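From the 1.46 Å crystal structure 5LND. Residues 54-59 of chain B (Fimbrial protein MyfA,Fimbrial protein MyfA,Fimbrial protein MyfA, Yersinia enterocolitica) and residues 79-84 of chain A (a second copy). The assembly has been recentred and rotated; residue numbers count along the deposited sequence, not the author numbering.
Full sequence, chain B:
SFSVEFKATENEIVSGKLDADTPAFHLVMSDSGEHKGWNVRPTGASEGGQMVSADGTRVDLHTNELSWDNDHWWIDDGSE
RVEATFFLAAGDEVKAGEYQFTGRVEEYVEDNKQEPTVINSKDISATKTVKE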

# COMPACT_ATOMS: atom_id res chain seq x y z
N ALA B 54 -5.65 4.14 -5.41
CA ALA B 54 -6.63 4.94 -4.69
C ALA B 54 -6.64 4.73 -3.19
O ALA B 54 -6.89 5.68 -2.45
CB ALA B 54 -8.02 4.74 -5.24
N ASP B 55 -6.40 3.50 -2.74
CA ASP B 55 -6.38 3.21 -1.30
C ASP B 55 -5.01 3.42 -0.69
O ASP B 55 -4.82 3.23 0.51
CB ASP B 55 -6.93 1.80 -0.98
CG ASP B 55 -6.19 0.70 -1.71
OD1 ASP B 55 -5.13 0.98 -2.29
OD2 ASP B 55 -6.66 -0.45 -1.69
N GLY B 56 -4.05 3.81 -1.51
CA GLY B 56 -2.73 4.15 -1.02
C GLY B 56 -1.64 3.12 -1.19
O GLY B 56 -0.50 3.37 -0.82
N THR B 57 -1.97 1.96 -1.74
CA THR B 57 -0.97 0.91 -1.95
C THR B 57 0.10 1.41 -2.91
O THR B 57 -0.22 1.99 -3.94
CB THR B 57 -1.60 -0.37 -2.54
OG1 THR B 57 -2.73 -0.76 -1.75
CG2 THR B 57 -0.61 -1.51 -2.53
N ARG B 58 1.36 1.17 -2.58
CA ARG B 58 2.48 1.68 -3.37
C ARG B 58 3.21 0.56 -4.10
O ARG B 58 3.30 -0.56 -3.59
CB ARG B 58 3.45 2.43 -2.46
CG ARG B 58 2.76 3.41 -1.52
CD ARG B 58 3.72 4.03 -0.51
NE ARG B 58 4.73 4.85 -1.16
CZ ARG B 58 4.52 6.08 -1.63
NH1 ARG B 58 3.32 6.64 -1.54
NH2 ARG B 58 5.51 6.74 -2.21
N VAL B 59 3.71 0.85 -5.30
CA VAL B 59 4.57 -0.07 -6.04
C VAL B 59 5.78 0.66 -6.58
O VAL B 59 5.63 1.66 -7.28
CB VAL B 59 3.82 -0.73 -7.21
CG1 VAL B 59 4.72 -1.73 -7.93
CG2 VAL B 59 2.57 -1.41 -6.71
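Chain A 79-84: SERVEA

This is a small, polar contact between two copies of MyfA, in which the start of a strand in chain A runs roughly antiparallel to a turn of chain B and is held by one direct hydrogen bond, one salt bridge and three bridging waters. The direction is measured from CA to CA: the vector from residue 55 to 58 of chain B and that from 80 to 83 of chain A are 159° apart. The register follows from the nearest CA atoms, T57(B) CA to R81(A) CA at 5.7 Å and R58(B) CA to E80(A) CA at 6.1 Å. The two stretches together bury 312 Å².

Chain A is extended from R81(A) to A84(A), with phi between -152° and -119° and psi between 137° and 146°; E80(A), at -71/-18, breaks this pattern just before the strand. R81(A) and E83(A) direct their CA-to-CB bonds toward chain B, while that of V82(A) between them points away, the alternation expected of a strand. Chain B turns at G56(B), whose phi/psi of 102/-2 would jam a CB against the carbonyl O of D55(B), and becomes extended at R58(B).

E80(A) reaches the backbone of chain B. R58(B) N donates to E80(A) OE1 at 2.9 Å with an N-H...acceptor angle of 157°, and the same oxygen lies 3.6 Å from T57(B) CA. Water 1 adds a second link at this end, accepting from E80(A) N at 2.9 Å and donating to R58(B) O at 2.7 Å. Water 2 donates to E80(A) OE2 at 3.1 Å and, weakly, to G56(B) O at 3.4 Å.

R81(A), with chi1 to chi3 all t, extends its guanidinium to D55(B). The carbonyl oxygen D55(B) O sits over one face of the group, 3.0 Å from R81(A) CZ; its 3.1 Å approaches to R81(A) NH1 and R81(A) NH2 have poor angles and are not hydrogen bonds. The charge pairing is instead a salt bridge from D55(B) OD2 to R81(A) NH1 at 3.6 Å. T57(B) OG1 lies at the guanidinium edge, 3.8 Å from R81(A) NH1, and is joined to the strand backbone through water 3, 2.7 Å from T57(B) OG1 and 3.0 Å from R81(A) O.

Within chain A, R81(A) NH2 also forms a salt bridge with E83(A) OE2 at 2.9 Å. The arginine thus pairs with both acids, which offsets the like charges of D55(B) OD2 and E83(A) OE1, 3.6 Å apart.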

# COMPACT_ATOMS: atom_id res chain seq x y z
N SER A 79 2.87 -7.81 -1.00
CA SER A 79 2.61 -6.44 -1.44
C SER A 79 2.92 -5.46 -0.32
O SER A 79 3.16 -5.85 0.82
CB SER A 79 1.18 -6.29 -1.94
OG SER A 79 0.28 -6.10 -0.88
N GLU A 80 2.92 -4.17 -0.64
CA GLU A 80 3.34 -3.14 0.31
C GLU A 80 2.31 -2.94 1.44
O GLU A 80 2.62 -2.42 2.50
CB GLU A 80 3.63 -1.82 -0.42
CG GLU A 80 4.04 -0.65 0.47
CD GLU A 80 2.88 0.28 0.82
OE1 GLU A 80 1.87 0.25 0.10
OE2 GLU A 80 2.98 1.04 1.81
N ARG A 81 1.09 -3.40 1.20
CA ARG A 81 -0.03 -3.03 2.06
C ARG A 81 -1.13 -4.10 2.09
O ARG A 81 -1.49 -4.67 1.07
CB ARG A 81 -0.59 -1.70 1.56
CG ARG A 81 -1.67 -1.10 2.41
CD ARG A 81 -2.01 0.26 1.88
NE ARG A 81 -3.05 0.94 2.65
CZ ARG A 81 -4.34 0.91 2.35
NH1 ARG A 81 -4.78 0.23 1.30
NH2 ARG A 81 -5.21 1.56 3.10
N VAL A 82 -1.66 -4.37 3.28
CA VAL A 82 -2.76 -5.33 3.41
C VAL A 82 -3.77 -4.79 4.41
O VAL A 82 -3.39 -4.24 5.44
CB VAL A 82 -2.24 -6.73 3.81
CG1 VAL A 82 -1.44 -6.64 5.07
CG2 VAL A 82 -3.39 -7.70 3.99
N GLU A 83 -5.06 -4.91 4.09
CA GLU A 83 -6.10 -4.40 4.97
C GLU A 83 -7.03 -5.50 5.47
O GLU A 83 -7.34 -6.43 4.73
CB GLU A 83 -6.94 -3.36 4.25
CG GLU A 83 -6.13 -2.24 3.67
CD GLU A 83 -6.95 -1.36 2.78
OE1 GLU A 83 -7.14 -1.73 1.59
OE2 GLU A 83 -7.42 -0.30 3.26
N ALA A 84 -7.48 -5.38 6.71
CA ALA A 84 -8.41 -6.35 7.25
C ALA A 84 -9.49 -5.68 8.08
O ALA A 84 -9.26 -4.68 8.75
CB ALA A 84 -7.66 -7.38 8.07
O HOH W 1 2.75 -3.19 -3.35
O HOH W 2 0.29 2.54 2.33
O HOH W 3 -3.40 -3.15 -0.72